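Local structure of putative aldo/keto reductase (4R9O) at residues Ser39-Glu42 against Glu43-Leu47; Leu254-Pro257 against Ser258-Pro262. The protein probably works as an NADP-dependent oxidoreductase of the aldo/keto reductase family, built on a TIM barrel. All coordinates share one frame; numbering follows the deposited sequence.

Contact 1 of 2, residues Ser39-Glu42 against Glu43-Leu47; sequences SFIE and EHLDL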
loop_
_atom_site.group_PDB
_atom_site.type_symbol
_atom_site.label_atom_id
_atom_site.label_comp_id
_atom_site.label_asym_id
_atom_site.label_seq_id
_atom_site.Cartn_x
_atom_site.Cartn_y
_atom_site.Cartn_z
ATOM N N SER C 39 23.618 -32.327 -27.932
ATOM C CA SER C 39 22.428 -33.071 -28.336
ATOM C C SER C 39 21.136 -32.316 -28.013
ATOM O O SER C 39 20.206 -32.299 -28.824
ATOM C CB SER C 39 22.413 -34.443 -27.659
ATOM O OG SER C 39 23.625 -35.121 -27.915
ATOM N N PHE C 40 21.088 -31.707 -26.828
ATOM C CA PHE C 40 19.924 -30.927 -26.396
ATOM C C PHE C 40 19.685 -29.712 -27.296
ATOM O O PHE C 40 18.550 -29.424 -27.674
ATOM C CB PHE C 40 20.089 -30.474 -24.936
ATOM C CG PHE C 40 18.949 -29.634 -24.432
ATOM C CD1 PHE C 40 17.726 -30.213 -24.136
ATOM C CD2 PHE C 40 19.100 -28.264 -24.260
ATOM C CE1 PHE C 40 16.671 -29.447 -23.680
ATOM C CE2 PHE C 40 18.048 -27.483 -23.809
ATOM C CZ PHE C 40 16.833 -28.066 -23.515
ATOM N N ILE C 41 20.758 -29.000 -27.623
ATOM C CA ILE C 41 20.695 -27.881 -28.556
ATOM C C ILE C 41 20.177 -28.352 -29.912
ATOM O O ILE C 41 19.241 -27.776 -30.457
ATOM C CB ILE C 41 22.079 -27.212 -28.734
ATOM C CG1 ILE C 41 22.521 -26.544 -27.427
ATOM C CG2 ILE C 41 22.043 -26.195 -29.874
ATOM C CD1 ILE C 41 23.963 -26.081 -27.430
ATOM N N GLU C 42 20.782 -29.414 -30.446
ATOM C CA GLU C 42 20.344 -29.983 -31.717
ATOM C C GLU C 42 18.875 -30.381 -31.684
ATOM O O GLU C 42 18.178 -30.274 -32.690
ATOM C CB GLU C 42 21.204 -31.203 -32.087
ATOM C CG GLU C 42 22.611 -30.844 -32.504
ATOM C CD GLU C 42 23.435 -32.059 -32.859
ATOM O OE1 GLU C 42 23.031 -33.180 -32.485
ATOM O OE2 GLU C 42 24.486 -31.888 -33.510
ATOM N N GLU C 43 18.402 -30.844 -30.531
ATOM C CA GLU C 43 17.019 -31.298 -30.414
ATOM C C GLU C 43 16.021 -30.137 -30.404
ATOM O O GLU C 43 14.938 -30.252 -30.985
ATOM C CB GLU C 43 16.840 -32.169 -29.165
ATOM C CG GLU C 43 17.092 -33.660 -29.444
ATOM C CD GLU C 43 17.212 -34.508 -28.188
ATOM O OE1 GLU C 43 17.411 -33.940 -27.097
ATOM O OE2 GLU C 43 17.113 -35.750 -28.296
ATOM N N HIS C 44 16.352 -29.017 -29.763
ATOM C CA HIS C 44 15.378 -27.933 -29.771
ATOM C C HIS C 44 15.503 -27.158 -31.086
ATOM O O HIS C 44 14.524 -26.584 -31.572
ATOM C CB HIS C 44 15.486 -27.036 -28.508
ATOM C CG HIS C 44 16.691 -26.139 -28.427
ATOM N ND1 HIS C 44 16.956 -25.143 -29.342
ATOM C CD2 HIS C 44 17.641 -26.026 -27.467
ATOM C CE1 HIS C 44 18.044 -24.487 -28.974
ATOM N NE2 HIS C 44 18.476 -24.999 -27.835
ATOM N N LEU C 45 16.687 -27.200 -31.681
ATOM C CA LEU C 45 16.924 -26.659 -33.017
ATOM C C LEU C 45 16.004 -27.327 -34.039
ATOM O O LEU C 45 15.382 -26.657 -34.865
ATOM C CB LEU C 45 18.390 -26.865 -33.400
ATOM C CG LEU C 45 19.225 -25.763 -34.058
ATOM C CD1 LEU C 45 18.813 -24.389 -33.599
ATOM C CD2 LEU C 45 20.701 -25.991 -33.752
ATOM N N ASP C 46 15.927 -28.656 -33.961
ATOM C CA ASP C 46 15.060 -29.466 -34.812
ATOM C C ASP C 46 13.593 -29.101 -34.680
ATOM O O ASP C 46 12.830 -29.210 -35.637
ATOM C CB ASP C 46 15.231 -30.948 -34.483
ATOM C CG ASP C 46 16.406 -31.571 -35.198
ATOM O OD1 ASP C 46 16.677 -31.166 -36.349
ATOM O OD2 ASP C 46 17.051 -32.471 -34.612
ATOM N N LEU C 47 13.193 -28.686 -33.483
ATOM C CA LEU C 47 11.813 -28.288 -33.240
ATOM C C LEU C 47 11.556 -26.845 -33.676
ATOM O O LEU C 47 10.415 -26.385 -33.657
ATOM C CB LEU C 47 11.460 -28.459 -31.761
ATOM C CG LEU C 47 11.695 -29.856 -31.180
ATOM C CD1 LEU C 47 11.239 -29.931 -29.726
ATOM C CD2 LEU C 47 11.020 -30.927 -32.029
#

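Contact 2 of 2, residues Leu254-Pro257 against Ser258-Pro262; sequences LRLP and SQPLP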
loop_
_atom_site.group_PDB
_atom_site.type_symbol
_atom_site.label_atom_id
_atom_site.label_comp_id
_atom_site.label_asym_id
_atom_site.label_seq_id
_atom_site.Cartn_x
_atom_site.Cartn_y
_atom_site.Cartn_z
ATOM N N LEU C 254 0.836 -16.076 -24.840
ATOM C CA LEU C 254 0.844 -15.802 -26.276
ATOM C C LEU C 254 -0.353 -14.967 -26.730
ATOM O O LEU C 254 -0.281 -14.275 -27.743
ATOM C CB LEU C 254 0.851 -17.110 -27.078
ATOM C CG LEU C 254 2.094 -18.001 -27.040
ATOM C CD1 LEU C 254 1.861 -19.219 -27.930
ATOM C CD2 LEU C 254 3.334 -17.236 -27.484
ATOM N N ARG C 255 -1.456 -15.072 -25.992
ATOM C CA ARG C 255 -2.702 -14.385 -26.340
ATOM C C ARG C 255 -2.583 -12.862 -26.166
ATOM O O ARG C 255 -3.347 -12.101 -26.759
ATOM C CB ARG C 255 -3.855 -14.943 -25.490
ATOM C CG ARG C 255 -5.243 -14.344 -25.765
ATOM C CD ARG C 255 -5.636 -14.488 -27.225
ATOM N NE ARG C 255 -6.922 -13.849 -27.517
ATOM C CZ ARG C 255 -7.069 -12.551 -27.771
ATOM N NH1 ARG C 255 -8.274 -12.063 -28.045
ATOM N NH2 ARG C 255 -6.013 -11.738 -27.755
ATOM N N LEU C 256 -1.615 -12.422 -25.363
ATOM C CA LEU C 256 -1.412 -10.993 -25.121
ATOM C C LEU C 256 -1.102 -10.243 -26.413
ATOM O O LEU C 256 -0.324 -10.715 -27.236
ATOM C CB LEU C 256 -0.285 -10.771 -24.113
ATOM C CG LEU C 256 -0.546 -11.278 -22.687
ATOM C CD1 LEU C 256 0.657 -11.009 -21.784
ATOM C CD2 LEU C 256 -1.793 -10.626 -22.115
ATOM N N PRO C 257 -1.703 -9.054 -26.589
ATOM C CA PRO C 257 -1.516 -8.283 -27.826
ATOM C C PRO C 257 -0.123 -7.634 -27.975
ATOM O O PRO C 257 0.171 -7.108 -29.048
ATOM C CB PRO C 257 -2.617 -7.223 -27.744
ATOM C CG PRO C 257 -2.878 -7.071 -26.286
ATOM C CD PRO C 257 -2.672 -8.420 -25.675
ATOM N N SER C 258 0.724 -7.675 -26.950
ATOM C CA SER C 258 2.139 -7.333 -27.152
ATOM C C SER C 258 2.883 -8.468 -27.877
ATOM O O SER C 258 4.013 -8.292 -28.345
ATOM C CB SER C 258 2.829 -7.019 -25.820
ATOM O OG SER C 258 2.549 -8.002 -24.840
ATOM N N GLN C 259 2.229 -9.622 -27.976
ATOM C CA GLN C 259 2.772 -10.797 -28.680
ATOM C C GLN C 259 4.139 -11.242 -28.146
ATOM O O GLN C 259 5.116 -11.266 -28.880
ATOM C CB GLN C 259 2.862 -10.512 -30.183
ATOM C CG GLN C 259 1.544 -10.015 -30.780
ATOM C CD GLN C 259 1.619 -9.808 -32.286
ATOM O OE1 GLN C 259 1.698 -10.770 -33.049
ATOM N NE2 GLN C 259 1.597 -8.550 -32.717
ATOM N N PRO C 260 4.195 -11.623 -26.860
ATOM C CA PRO C 260 5.450 -12.015 -26.205
ATOM C C PRO C 260 6.074 -13.289 -26.784
ATOM O O PRO C 260 5.367 -14.135 -27.347
ATOM C CB PRO C 260 5.028 -12.257 -24.745
ATOM C CG PRO C 260 3.670 -11.619 -24.608
ATOM C CD PRO C 260 3.047 -11.767 -25.952
ATOM N N LEU C 261 7.393 -13.395 -26.635
ATOM C CA LEU C 261 8.167 -14.597 -26.928
ATOM C C LEU C 261 8.513 -15.273 -25.603
ATOM O O LEU C 261 9.374 -14.780 -24.862
ATOM C CB LEU C 261 9.455 -14.259 -27.690
ATOM C CG LEU C 261 9.375 -13.723 -29.128
ATOM C CD1 LEU C 261 8.743 -12.330 -29.220
ATOM C CD2 LEU C 261 10.759 -13.717 -29.738
ATOM N N PRO C 262 7.837 -16.390 -25.289
ATOM C CA PRO C 262 8.081 -17.077 -24.010
ATOM C C PRO C 262 9.456 -17.730 -23.942
ATOM O O PRO C 262 9.871 -18.404 -24.889
ATOM C CB PRO C 262 6.973 -18.139 -23.954
ATOM C CG PRO C 262 5.914 -17.651 -24.922
ATOM C CD PRO C 262 6.688 -16.961 -26.017
#

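Contact 1 of 2, residues Ser39-Glu42 against Glu43-Leu47
His-44 stands one helical turn beyond Phe-40 and turns the edge of its imidazole toward the face of the phenyl ring, an offset edge-to-face pair whose planes meet at 78°. The nearest side-chain atoms are His-44 CD2 and Phe-40 CE2, 4.0 Å apart. With chi1 at 72°, His-44 CG sits between its own backbone N and carbonyl carbon, which folds the ring back over the preceding turn and brings one face over Ile-41 O, 3.6 Å above the plane. An off-centre CH-pi contact from Ile-41 CA adds to this. Further round the helix, Leu-45 CD2 lies 4.1 Å from Ile-41 CG2, the two side chains side by side. This is the dense flank of helix 34-46, turned to Met-22 of the barrel, to Ile-269 and to helix 63-73.

The other flank is looser and carries acids: Ser-39, Glu-43 and Asp-46 lie on the solvent side, with Glu-42 partly exposed. Glu-43 reaches back extended past Ser-39 O, while Asp-46 and Glu-42 hold their carboxylates 6.4 Å apart between OD2 and OE1, without contact. Backbone i to i+4 hydrogen bonds tie the successive turns, as from Leu-45 N to Ile-41 O at 2.9 Å. Both imidazole nitrogens are engaged, ND1 with Val-49 O and NE2 with Tyr-24 OH; a carbonyl can only accept, so ND1 most likely carries a proton, and the two bonds together should hold the ring's rotation.

Contact 2 of 2, residues Leu254-Pro257 against Ser258-Pro262
Leu-256 meets Pro-260 across a tight reversal of the chain, the two side chains crossing at about a right angle. Leu-256 CB lies 3.9 Å from Pro-260 CD and 4.0 Å from Ser-258 OG, so the side chain meets the far limb of the turn from its first carbon. CG, anti to the carbonyl carbon (chi1 -66°), makes no close contact of its own across the turn and sets the direction of the methyls. Of the two at the tip, CD1 meets Pro-260 CG at 4.2 Å, whereas CD2 points away from the proline. Beyond the segments, Leu-256 packs on Ile-186 and Trp-288, and on Leu-136 of a second subunit.

The reversal itself is a type I beta turn from Leu-256 to Gln-259, closed by a hydrogen bond from Gln-259 N to Leu-256 O at 2.9 Å. The donor stands above the carbonyl plane, 47° out of it, while the N-H points reasonably straight at the oxygen (150°). Pro-257 takes the second position, where the phi imposed by its ring suits this turn. In the TIM barrel the segment is an alpha-to-beta connection: helix 245-254 ends here and the chain doubles back into strand 261-264, which runs parallel to strands 16-23 and 210-212.

Further from the turn, Leu-254 reaches across the opening of the loop. Its CD2 touches Pro-262 CG and Pro-262 CD, each at 3.7 Å, with the leucine and the proline ring again crossing nearly perpendicularly. The same methyl rests 3.7 Å from Pro-260 O, a buried carbonyl oxygen that has no polar partner anywhere in the model. Pro-262 also packs on Phe-20 of strand 16-23 and on Cys-214, a residue that probably contributes to the NADP site.

From the N terminus, the chain passes through strand 16-23 before entering helix 34-46, where contact 1 joins successive turns and closes no loop. It then winds through most of the barrel before contact 2 closes the short connection from helix 245-254 to strand 261-264. The two follow in series, neither nested nor crossed, with centres 23 Å apart and nearest atoms about 11 Å apart. Strand 16-23 links them: Met-22 packs against contact 1 and Phe-20 against contact 2. Phe-40 of contact 1 lies near Gly-267 and Pro-262 of contact 2 near Cys-214, both probable NADP-site residues. Contact 1 thus lies within an outer helix, and contact 2 at the turn leading into an inner strand.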